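Local coordinates for ancillary protein 1 (Streptococcus pyogenes, PDB 2XI9), which serves as a pilus-presented adhesin that depends on an internal thioester bond for efficient host-cell interaction and probably binds collagen, at residues I249-D254 / Y286-N291; S167-E172 / T179-T184; A148-G153 / Q315-D320; G101-I106 / L321-R326. All coordinates share one frame; numbering follows the deposited sequence.

Contact 1: I249-D254 / Y286-N291; sequences IYYFTD and YAQDSN
Tyr251 and Gln288 are joined twice over, once directly and once through water: the direct bond is weak, while the bridging water is held closely by the amide oxygen and more loosely by the phenol. NE2 of the glutamine gives a weak hydrogen bond to the tyrosine OH, 3.1 Å away and bent to 134° at the hydrogen. Water 1 bridges from the other end of the amide: it donates to Gln288 OE1 at 2.7 Å and lies 3.2 Å from Tyr251 OH. The amide approaches the edge of the phenol, with the two planes almost perpendicular, 79° apart.

Beneath this polar link the contact is apolar. The Phe252 ring meets Ala287 CB through CE2 at 3.8 Å, and Gln288 CG lies at the rim of the same ring, 3.8 Å from CZ. Alanine suits this place because a lone methyl lets the large ring come up to helix 274-288. Tyr251 has CG anti to its own nitrogen (chi1 178°), which swings the phenol beside its neighbour, and its CD1 sits above the centre of the Phe252 ring. His215 stacks on Phe252, and Val219 of helix 209-222 touches both Phe252 and Ala287, so a third helix closes the core.

The end of helix 274-288 is gathered by Lys218, whose NZ binds the carbonyl oxygens of Tyr286 and Ala287 and forms a salt bridge with Asp289 OD1. Within the thioester domain, the chemistry thus implies helix packing carried by buried Phe252 on Ala287, with the weak amide bond and the water bridge supplying a polar rim around the exposed Gln288.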
# COMPACT_ATOMS: atom_id res chain seq x y z
N ILE A 249 -0.90 9.47 8.88
CA ILE A 249 -0.24 8.45 8.07
C ILE A 249 1.22 8.88 7.78
O ILE A 249 2.15 8.09 7.99
CB ILE A 249 -1.02 8.16 6.76
CG1 ILE A 249 -2.35 7.44 7.06
CG2 ILE A 249 -0.08 7.42 5.73
CD1 ILE A 249 -2.23 6.03 7.66
N TYR A 250 1.41 10.14 7.36
CA TYR A 250 2.74 10.67 7.08
C TYR A 250 3.66 10.66 8.31
O TYR A 250 4.86 10.49 8.17
CB TYR A 250 2.66 12.09 6.53
CG TYR A 250 2.14 12.24 5.11
CD1 TYR A 250 2.22 11.19 4.18
CD2 TYR A 250 1.59 13.42 4.69
CE1 TYR A 250 1.79 11.34 2.88
CE2 TYR A 250 1.16 13.59 3.36
CZ TYR A 250 1.25 12.54 2.48
OH TYR A 250 0.83 12.70 1.17
N TYR A 251 3.08 10.86 9.50
CA TYR A 251 3.79 10.74 10.74
C TYR A 251 4.55 9.41 10.84
O TYR A 251 5.70 9.40 11.27
CB TYR A 251 2.84 10.94 11.94
CG TYR A 251 3.51 10.79 13.30
CD1 TYR A 251 3.60 9.55 13.93
CD2 TYR A 251 4.10 11.87 13.92
CE1 TYR A 251 4.23 9.42 15.16
CE2 TYR A 251 4.73 11.74 15.16
CZ TYR A 251 4.79 10.51 15.77
OH TYR A 251 5.43 10.37 16.98
N PHE A 252 3.94 8.31 10.39
CA PHE A 252 4.52 6.98 10.44
C PHE A 252 5.28 6.63 9.18
O PHE A 252 6.30 6.01 9.26
CB PHE A 252 3.46 5.88 10.73
CG PHE A 252 2.85 6.01 12.11
CD1 PHE A 252 3.60 5.78 13.22
CD2 PHE A 252 1.52 6.42 12.25
CE1 PHE A 252 3.03 5.96 14.52
CE2 PHE A 252 0.96 6.64 13.52
CZ PHE A 252 1.70 6.39 14.64
N THR A 253 4.78 7.02 8.01
CA THR A 253 5.47 6.62 6.75
C THR A 253 6.73 7.44 6.38
O THR A 253 7.67 6.95 5.73
CB THR A 253 4.52 6.65 5.54
OG1 THR A 253 4.03 7.98 5.33
CG2 THR A 253 3.34 5.72 5.74
N ASP A 254 6.68 8.72 6.74
CA ASP A 254 7.64 9.72 6.30
C ASP A 254 8.21 10.54 7.46
O ASP A 254 8.93 11.50 7.24
CB ASP A 254 6.96 10.61 5.28
CG ASP A 254 6.69 9.88 3.94
OD1 ASP A 254 7.64 9.63 3.16
OD2 ASP A 254 5.53 9.60 3.67
N TYR A 286 -3.28 7.46 19.72
CA TYR A 286 -4.06 6.25 19.76
C TYR A 286 -3.28 5.14 19.08
O TYR A 286 -3.03 4.07 19.65
CB TYR A 286 -5.45 6.44 19.09
CG TYR A 286 -6.14 5.12 18.88
CD1 TYR A 286 -6.54 4.35 19.95
CD2 TYR A 286 -6.34 4.63 17.62
CE1 TYR A 286 -7.16 3.09 19.74
CE2 TYR A 286 -6.94 3.37 17.40
CZ TYR A 286 -7.36 2.63 18.46
OH TYR A 286 -7.95 1.39 18.23
N ALA A 287 -2.86 5.39 17.85
CA ALA A 287 -2.11 4.39 17.10
C ALA A 287 -0.91 3.85 17.85
O ALA A 287 -0.68 2.62 17.94
CB ALA A 287 -1.71 4.99 15.71
N GLN A 288 -0.15 4.77 18.45
CA GLN A 288 1.00 4.38 19.26
C GLN A 288 0.70 3.64 20.56
O GLN A 288 1.61 3.04 21.16
CB GLN A 288 1.83 5.63 19.58
CG GLN A 288 2.51 6.19 18.39
CD GLN A 288 3.25 7.51 18.68
OE1 GLN A 288 2.84 8.32 19.53
NE2 GLN A 288 4.37 7.69 18.02
N ASP A 289 -0.55 3.67 21.04
CA ASP A 289 -0.82 3.02 22.32
C ASP A 289 -0.80 1.49 22.15
O ASP A 289 -0.77 1.00 21.03
CB ASP A 289 -2.09 3.58 22.96
CG ASP A 289 -3.38 2.86 22.55
OD1 ASP A 289 -3.37 1.80 21.87
OD2 ASP A 289 -4.42 3.37 23.05
N SER A 290 -0.78 0.77 23.25
CA SER A 290 -0.50 -0.69 23.22
C SER A 290 -1.64 -1.59 22.67
O SER A 290 -1.42 -2.77 22.37
CB SER A 290 -0.14 -1.17 24.59
OG SER A 290 0.98 -0.46 25.06
N ASN A 291 -2.83 -1.01 22.51
CA ASN A 291 -3.99 -1.80 22.14
C ASN A 291 -3.91 -2.24 20.68
O ASN A 291 -3.36 -1.53 19.84
CB ASN A 291 -5.29 -1.05 22.46
CG ASN A 291 -5.43 -0.82 23.93
OD1 ASN A 291 -5.28 -1.75 24.73
ND2 ASN A 291 -5.65 0.45 24.33
O HOH W 1 3.74 10.83 19.61

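Contact 2: S167-E172 / T179-T184; sequences SPPDSE and TPDFTT
Between Pro169 and Asp181 the alpha carbons are 6.5 Å apart, and between Ser171 and Thr179 they are 6.1 Å apart, so the short strand 170-171 and the start of helix 180-183 pass each other in opposite chain directions. They meet by van der Waals contact alone. Thr179 is central to the contact. Its OG1 lies between the backbone N and the carbonyl carbon (chi1 70°), leaving CG2 to press toward the strand, where it is 3.5 Å from Asp170 O and 4.0 Å from Ser171 CB. Pro169 lies across the threonine at about a right angle, its CB 3.6 Å from Thr179 OG1.

Thr179 is the N-cap residue, and that same hydroxyl makes the capping bond, accepting from Phe182 N at 3.2 Å with an N-H...O angle of 153°. Threonine therefore serves two ends, a methyl for the strand and an oxygen for the first helical turn. Pro180 follows naturally, since a residue at the start of a helix has no need of an N-H. The helix N-terminus probably favours the acid of Asp181, although Glu186, a like charge close by, opposes it. The CB of Asp181 also packs on the proline, 3.8 Å from Pro169 CG.

Around the pair, Ser171 OG is bound by Gly175 N in the connecting loop, while Thr179 N donates to Glu126 OE2. Strand 170-171 pairs with strand 127-130 at the margin of the seven-stranded sheet, and Asp170 OD1 receives Asn129 ND2.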
# COMPACT_ATOMS: atom_id res chain seq x y z
N SER A 167 0.89 12.24 -6.36
CA SER A 167 -0.49 11.83 -6.06
C SER A 167 -1.15 11.09 -7.27
O SER A 167 -0.68 11.18 -8.40
CB SER A 167 -1.30 13.06 -5.66
OG SER A 167 -1.16 14.09 -6.62
N PRO A 168 -2.23 10.32 -7.02
CA PRO A 168 -2.90 9.62 -8.11
C PRO A 168 -3.43 10.62 -9.14
O PRO A 168 -3.67 11.75 -8.79
CB PRO A 168 -4.01 8.79 -7.42
CG PRO A 168 -3.97 9.12 -6.06
CD PRO A 168 -2.75 9.91 -5.71
N PRO A 169 -3.53 10.20 -10.41
CA PRO A 169 -3.89 11.11 -11.47
C PRO A 169 -5.07 12.00 -11.16
O PRO A 169 -6.12 11.55 -10.65
CB PRO A 169 -4.18 10.17 -12.64
CG PRO A 169 -3.37 8.95 -12.35
CD PRO A 169 -3.25 8.85 -10.91
N ASP A 170 -4.91 13.29 -11.50
CA ASP A 170 -6.00 14.22 -11.32
C ASP A 170 -7.18 13.84 -12.23
O ASP A 170 -7.00 13.50 -13.41
CB ASP A 170 -5.57 15.65 -11.67
CG ASP A 170 -4.57 16.23 -10.67
OD1 ASP A 170 -4.45 15.75 -9.55
OD2 ASP A 170 -3.89 17.20 -11.05
N SER A 171 -8.38 13.93 -11.66
CA SER A 171 -9.60 13.64 -12.38
C SER A 171 -10.45 14.88 -12.31
O SER A 171 -10.94 15.22 -11.25
CB SER A 171 -10.35 12.48 -11.75
OG SER A 171 -11.56 12.25 -12.47
N GLU A 172 -10.62 15.53 -13.44
CA GLU A 172 -11.39 16.78 -13.48
C GLU A 172 -12.86 16.53 -13.10
O GLU A 172 -13.47 17.36 -12.41
CB GLU A 172 -11.31 17.44 -14.84
CG GLU A 172 -11.95 18.82 -14.80
CD GLU A 172 -11.80 19.63 -16.07
OE1 GLU A 172 -11.17 19.16 -17.04
OE2 GLU A 172 -12.33 20.76 -16.06
N THR A 179 -9.15 8.49 -16.16
CA THR A 179 -8.20 9.52 -16.59
C THR A 179 -7.38 8.99 -17.77
O THR A 179 -7.26 7.78 -17.95
CB THR A 179 -7.26 9.92 -15.46
OG1 THR A 179 -6.37 8.83 -15.22
CG2 THR A 179 -8.03 10.29 -14.15
N PRO A 180 -6.79 9.90 -18.55
CA PRO A 180 -5.90 9.45 -19.63
C PRO A 180 -4.66 8.70 -19.11
O PRO A 180 -4.18 7.76 -19.74
CB PRO A 180 -5.51 10.74 -20.37
CG PRO A 180 -6.01 11.88 -19.56
CD PRO A 180 -6.97 11.36 -18.53
N ASP A 181 -4.16 9.10 -17.95
CA ASP A 181 -3.02 8.40 -17.35
C ASP A 181 -3.35 6.91 -17.08
O ASP A 181 -2.49 6.03 -17.25
CB ASP A 181 -2.57 9.09 -16.08
CG ASP A 181 -1.84 10.43 -16.34
OD1 ASP A 181 -1.03 10.53 -17.30
OD2 ASP A 181 -2.09 11.39 -15.58
N PHE A 182 -4.59 6.62 -16.69
CA PHE A 182 -4.97 5.22 -16.48
C PHE A 182 -5.17 4.52 -17.81
O PHE A 182 -4.59 3.46 -18.04
CB PHE A 182 -6.23 5.10 -15.62
CG PHE A 182 -6.72 3.69 -15.46
CD1 PHE A 182 -6.05 2.80 -14.63
CD2 PHE A 182 -7.86 3.25 -16.13
CE1 PHE A 182 -6.48 1.48 -14.48
CE2 PHE A 182 -8.32 1.94 -15.99
CZ PHE A 182 -7.62 1.05 -15.16
N THR A 183 -5.95 5.15 -18.69
CA THR A 183 -6.29 4.57 -19.99
C THR A 183 -5.08 4.30 -20.88
O THR A 183 -5.02 3.26 -21.52
CB THR A 183 -7.28 5.45 -20.75
OG1 THR A 183 -8.43 5.68 -19.93
CG2 THR A 183 -7.69 4.77 -22.03
N THR A 184 -4.12 5.21 -20.90
CA THR A 184 -2.90 5.01 -21.68
C THR A 184 -1.95 4.01 -21.00
O THR A 184 -0.94 3.59 -21.58
CB THR A 184 -2.15 6.34 -21.89
OG1 THR A 184 -1.81 6.88 -20.61
CG2 THR A 184 -3.00 7.33 -22.64

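Contact 3: A148-G153 / Q315-D320; sequences AKNKNG and QWHPED
Asn150 ND2 is gripped by two oxygens, Gln315 OE1 across the contact and Ser154 OG further along its own chain. The bond to Gln315 OE1 is 3.0 Å long with an N-H...O angle of 144°, and the donor stands slightly off the plane of the glutamine carbonyl. The extended Gln315 chain carries its oxygen to the asparagine, and the two amides are twisted 43° apart.

The amide of Asn150 also lies over one face of His317, tilted 35° from the ring. Asn150 OD1 is 3.2 Å from His317 CE1, while its hydrogen bond goes to Gln156 NE2. A flat amide suits this place because it can cover a ring and still use its polar ends on other partners. The histidine is fixed at its edge: ND1 pairs with Asp299 OD2, and NE2 meets water 3 at 2.6 Å, which in turn takes a weak bond from Asn152 ND2.

Further along, water 2 accepts from Lys151 N at 2.8 Å and donates to Asp320 OD2 at 3.1 Å. The acid also touches the aliphatic chain of Lys151, although Lys151 NZ remains 5.4 Å from Asp320 OD2.

Gly153 N closes a type I turn on Asn150 O at 2.9 Å, and Gly153 accommodates its positive phi. This is the tip of a beta hairpin between strands 146-149 and 155-160, with asparagine holding it to the loop that follows strand 311-313.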
# COMPACT_ATOMS: atom_id res chain seq x y z
N ALA A 148 -9.39 5.26 -4.61
CA ALA A 148 -9.20 4.13 -5.54
C ALA A 148 -10.54 3.58 -5.95
O ALA A 148 -11.52 3.62 -5.19
CB ALA A 148 -8.29 3.00 -4.92
N LYS A 149 -10.56 3.02 -7.15
CA LYS A 149 -11.72 2.36 -7.67
C LYS A 149 -11.72 0.88 -7.27
O LYS A 149 -10.76 0.13 -7.54
CB LYS A 149 -11.78 2.50 -9.19
CG LYS A 149 -12.09 3.94 -9.62
CD LYS A 149 -12.84 3.98 -10.90
CE LYS A 149 -14.33 4.16 -10.67
NZ LYS A 149 -15.08 3.74 -11.89
N ASN A 150 -12.79 0.45 -6.60
CA ASN A 150 -13.05 -0.99 -6.38
C ASN A 150 -13.46 -1.71 -7.64
O ASN A 150 -13.95 -1.09 -8.60
CB ASN A 150 -14.13 -1.17 -5.30
CG ASN A 150 -13.75 -0.52 -4.01
OD1 ASN A 150 -12.58 -0.56 -3.59
ND2 ASN A 150 -14.73 0.12 -3.37
N LYS A 151 -13.33 -3.02 -7.64
CA LYS A 151 -13.65 -3.79 -8.82
C LYS A 151 -15.06 -3.52 -9.35
O LYS A 151 -15.24 -3.41 -10.56
CB LYS A 151 -13.45 -5.30 -8.57
CG LYS A 151 -13.59 -6.15 -9.82
CD LYS A 151 -13.49 -7.64 -9.51
CE LYS A 151 -13.69 -8.49 -10.76
NZ LYS A 151 -13.88 -9.94 -10.40
N ASN A 152 -16.07 -3.37 -8.48
CA ASN A 152 -17.44 -3.18 -8.97
C ASN A 152 -17.76 -1.74 -9.40
O ASN A 152 -18.91 -1.45 -9.76
CB ASN A 152 -18.48 -3.67 -7.95
CG ASN A 152 -18.47 -2.88 -6.65
OD1 ASN A 152 -17.86 -1.81 -6.55
ND2 ASN A 152 -19.14 -3.42 -5.63
N GLY A 153 -16.77 -0.85 -9.37
CA GLY A 153 -16.98 0.54 -9.84
C GLY A 153 -17.24 1.55 -8.74
O GLY A 153 -17.30 2.75 -9.01
N GLN A 315 -11.16 0.44 3.07
CA GLN A 315 -12.15 -0.64 2.95
C GLN A 315 -11.34 -1.95 2.78
O GLN A 315 -10.13 -1.90 2.69
CB GLN A 315 -13.09 -0.41 1.75
CG GLN A 315 -13.91 0.95 1.84
CD GLN A 315 -14.68 1.28 0.55
OE1 GLN A 315 -14.69 0.49 -0.39
NE2 GLN A 315 -15.34 2.45 0.52
N TRP A 316 -12.04 -3.06 2.68
CA TRP A 316 -11.46 -4.41 2.52
C TRP A 316 -12.23 -5.20 1.47
O TRP A 316 -13.43 -5.51 1.67
CB TRP A 316 -11.47 -5.13 3.88
CG TRP A 316 -11.02 -6.54 3.87
CD1 TRP A 316 -11.74 -7.63 4.26
CD2 TRP A 316 -9.77 -7.03 3.40
NE1 TRP A 316 -11.00 -8.77 4.07
CE2 TRP A 316 -9.79 -8.43 3.55
CE3 TRP A 316 -8.62 -6.42 2.85
CZ2 TRP A 316 -8.68 -9.24 3.19
CZ3 TRP A 316 -7.54 -7.23 2.49
CH2 TRP A 316 -7.58 -8.62 2.68
N HIS A 317 -11.56 -5.54 0.36
CA HIS A 317 -12.15 -6.31 -0.74
C HIS A 317 -11.35 -7.60 -1.02
O HIS A 317 -10.47 -7.60 -1.88
CB HIS A 317 -12.21 -5.44 -1.99
CG HIS A 317 -13.14 -4.30 -1.84
ND1 HIS A 317 -12.77 -3.12 -1.21
CD2 HIS A 317 -14.46 -4.18 -2.13
CE1 HIS A 317 -13.82 -2.32 -1.16
NE2 HIS A 317 -14.85 -2.93 -1.72
N PRO A 318 -11.59 -8.66 -0.26
CA PRO A 318 -10.79 -9.91 -0.40
C PRO A 318 -11.15 -10.79 -1.59
O PRO A 318 -10.39 -11.73 -1.93
CB PRO A 318 -11.12 -10.68 0.88
CG PRO A 318 -12.45 -10.13 1.34
CD PRO A 318 -12.45 -8.69 0.94
N GLU A 319 -12.30 -10.51 -2.21
CA GLU A 319 -12.89 -11.35 -3.23
C GLU A 319 -12.00 -11.52 -4.47
O GLU A 319 -12.03 -12.56 -5.12
CB GLU A 319 -14.34 -10.90 -3.60
CG GLU A 319 -14.54 -9.38 -3.77
CD GLU A 319 -14.66 -8.61 -2.42
OE1 GLU A 319 -14.30 -9.15 -1.36
OE2 GLU A 319 -15.14 -7.46 -2.40
N ASP A 320 -11.13 -10.54 -4.74
CA ASP A 320 -10.32 -10.51 -5.95
C ASP A 320 -8.85 -10.79 -5.66
O ASP A 320 -8.02 -10.83 -6.57
CB ASP A 320 -10.47 -9.15 -6.62
CG ASP A 320 -10.98 -8.09 -5.66
OD1 ASP A 320 -10.32 -7.95 -4.61
OD2 ASP A 320 -12.06 -7.46 -5.92
O HOH W 2 -12.25 -4.39 -5.49
O HOH W 3 -17.06 -2.97 -3.16

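Contact 4: G101-I106 / L321-R326; sequences GKVYTI and LVDIIR
Val103, Asp323 and Ile325 make the contact between strand 102-107 and strand 321-329, whose nearest alpha carbons, those of Val103 and Asp323, are 7.1 Å apart. Val103 sits in the middle and turns a different part of itself to each partner. Its CG1, anti to the backbone N (chi1 175°), meets the CD1 end of Ile325 at 3.9 Å. Its CG2 lies against the Asp323 carboxylate, 3.6 Å from CG. The Val103 and Asp323 side chains run past each other in opposite directions, so the aspartate flanks the isopropyl group along its length, with OD1 3.6 Å from Val103 CB.

A beta-branched valine fits here, as it is compact enough to let a carboxylate and the branched side chain of Ile325 approach together. Ile325 reaches it with the CD1 methyl at the end of its longer branch, and Phe96 of strand 94-99 touches both, completing the apolar side.

The polar side is built on Asp323 OD1. Water 4 donates to it at 3.0 Å and accepts from Val103 N at 2.9 Å, bridging the two strands. The same oxygen forms a salt bridge with Lys117 NZ and takes a hydrogen bond from Asn114 ND2.

The contact packs two sheets together: the six-stranded antiparallel one with strand 102-107, and a four-stranded mixed one that holds strand 26-33, also of the prealbumin-like range, and takes strand 321-329 from far along the chain. A buried carboxylate pressed on one side by hydrocarbon and compensated by lysine, amide and water implies an acid that probably stays ionised, because its charge is paid for by its other partners.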
# COMPACT_ATOMS: atom_id res chain seq x y z
N GLY A 101 -7.13 -24.70 2.00
CA GLY A 101 -7.48 -23.41 1.42
C GLY A 101 -6.69 -22.21 1.94
O GLY A 101 -6.96 -21.08 1.53
N LYS A 102 -5.73 -22.43 2.83
CA LYS A 102 -4.90 -21.35 3.35
C LYS A 102 -3.43 -21.62 3.02
O LYS A 102 -3.00 -22.77 2.90
CB LYS A 102 -5.06 -21.20 4.87
CG LYS A 102 -6.51 -21.09 5.39
CD LYS A 102 -7.01 -19.63 5.46
CE LYS A 102 -6.42 -18.83 6.64
NZ LYS A 102 -5.40 -17.81 6.23
N VAL A 103 -2.68 -20.54 2.86
CA VAL A 103 -1.26 -20.62 2.58
C VAL A 103 -0.51 -19.92 3.71
O VAL A 103 -0.92 -18.86 4.20
CB VAL A 103 -0.91 -19.98 1.21
CG1 VAL A 103 0.60 -19.97 0.98
CG2 VAL A 103 -1.61 -20.73 0.06
N TYR A 104 0.59 -20.54 4.10
CA TYR A 104 1.41 -20.06 5.20
C TYR A 104 2.86 -20.04 4.76
O TYR A 104 3.34 -21.01 4.21
CB TYR A 104 1.29 -20.97 6.42
CG TYR A 104 -0.13 -21.17 6.93
CD1 TYR A 104 -0.73 -20.24 7.75
CD2 TYR A 104 -0.86 -22.31 6.58
CE1 TYR A 104 -2.03 -20.42 8.21
CE2 TYR A 104 -2.16 -22.50 7.03
CZ TYR A 104 -2.75 -21.56 7.85
OH TYR A 104 -4.04 -21.74 8.32
N THR A 105 3.54 -18.94 5.03
CA THR A 105 4.95 -18.83 4.78
C THR A 105 5.68 -19.23 6.08
O THR A 105 5.20 -18.96 7.19
CB THR A 105 5.30 -17.41 4.24
OG1 THR A 105 4.73 -16.41 5.07
CG2 THR A 105 4.68 -17.23 2.82
N ILE A 106 6.79 -19.94 5.91
CA ILE A 106 7.49 -20.56 7.02
C ILE A 106 8.94 -20.11 7.04
O ILE A 106 9.75 -20.59 6.24
CB ILE A 106 7.46 -22.09 6.91
CG1 ILE A 106 6.03 -22.61 7.10
CG2 ILE A 106 8.37 -22.72 7.96
CD1 ILE A 106 5.78 -23.94 6.46
N LEU A 321 -8.53 -11.04 -4.40
CA LEU A 321 -7.16 -11.25 -3.99
C LEU A 321 -6.90 -12.74 -4.03
O LEU A 321 -7.76 -13.52 -3.62
CB LEU A 321 -6.93 -10.69 -2.59
CG LEU A 321 -7.14 -9.19 -2.41
CD1 LEU A 321 -6.79 -8.72 -0.99
CD2 LEU A 321 -6.30 -8.46 -3.43
N VAL A 322 -5.73 -13.12 -4.55
CA VAL A 322 -5.29 -14.53 -4.54
C VAL A 322 -3.94 -14.62 -3.83
O VAL A 322 -3.23 -13.61 -3.68
CB VAL A 322 -5.24 -15.14 -5.98
CG1 VAL A 322 -6.60 -14.99 -6.69
CG2 VAL A 322 -4.13 -14.49 -6.80
N ASP A 323 -3.60 -15.82 -3.38
CA ASP A 323 -2.32 -16.03 -2.70
C ASP A 323 -1.20 -15.89 -3.70
O ASP A 323 -1.22 -16.51 -4.75
CB ASP A 323 -2.24 -17.41 -2.07
CG ASP A 323 -2.97 -17.48 -0.75
OD1 ASP A 323 -2.51 -16.87 0.24
OD2 ASP A 323 -4.02 -18.13 -0.72
N ILE A 324 -0.24 -15.06 -3.33
CA ILE A 324 0.97 -14.85 -4.07
C ILE A 324 2.08 -15.50 -3.27
O ILE A 324 2.13 -15.38 -2.05
CB ILE A 324 1.28 -13.36 -4.23
CG1 ILE A 324 0.14 -12.65 -4.96
CG2 ILE A 324 2.62 -13.13 -4.96
CD1 ILE A 324 -0.39 -13.33 -6.17
N ILE A 325 2.96 -16.23 -3.95
CA ILE A 325 4.22 -16.59 -3.34
C ILE A 325 5.19 -15.57 -3.89
O ILE A 325 5.62 -15.65 -5.05
CB ILE A 325 4.67 -18.01 -3.64
CG1 ILE A 325 3.55 -19.02 -3.33
CG2 ILE A 325 5.95 -18.33 -2.84
CD1 ILE A 325 3.00 -18.92 -1.91
N ARG A 326 5.54 -14.63 -3.03
CA ARG A 326 6.36 -13.50 -3.41
C ARG A 326 7.84 -13.81 -3.10
O ARG A 326 8.18 -14.30 -2.00
CB ARG A 326 5.85 -12.27 -2.66
CG ARG A 326 6.20 -10.92 -3.25
CD ARG A 326 5.16 -9.81 -2.98
NE ARG A 326 5.87 -8.54 -2.84
CZ ARG A 326 5.38 -7.34 -3.10
NH1 ARG A 326 4.12 -7.17 -3.53
NH2 ARG A 326 6.16 -6.29 -2.93
O HOH W 4 -3.75 -17.80 2.76

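Contact 4 encloses all the others along the chain: its second segment follows contact 3, whose own two segments bracket contact 2 and then contact 1. Contacts 1 and 2 lie wholly in the thioester domain range, yet their centres are about 30 Å apart, one among helices and the other by the seven-stranded sheet. Contacts 2 and 3 both reach that sheet, with centres about 18 Å apart. Contacts 3 and 4, about 19 Å apart at their centres, touch where Trp316 CH2 packs on Leu321 CD1 at 3.7 Å. From there strand 321-329 pairs in parallel with strand 26-33 of the prealbumin-like range, tying the thioester region to the N-terminal part of the fragment.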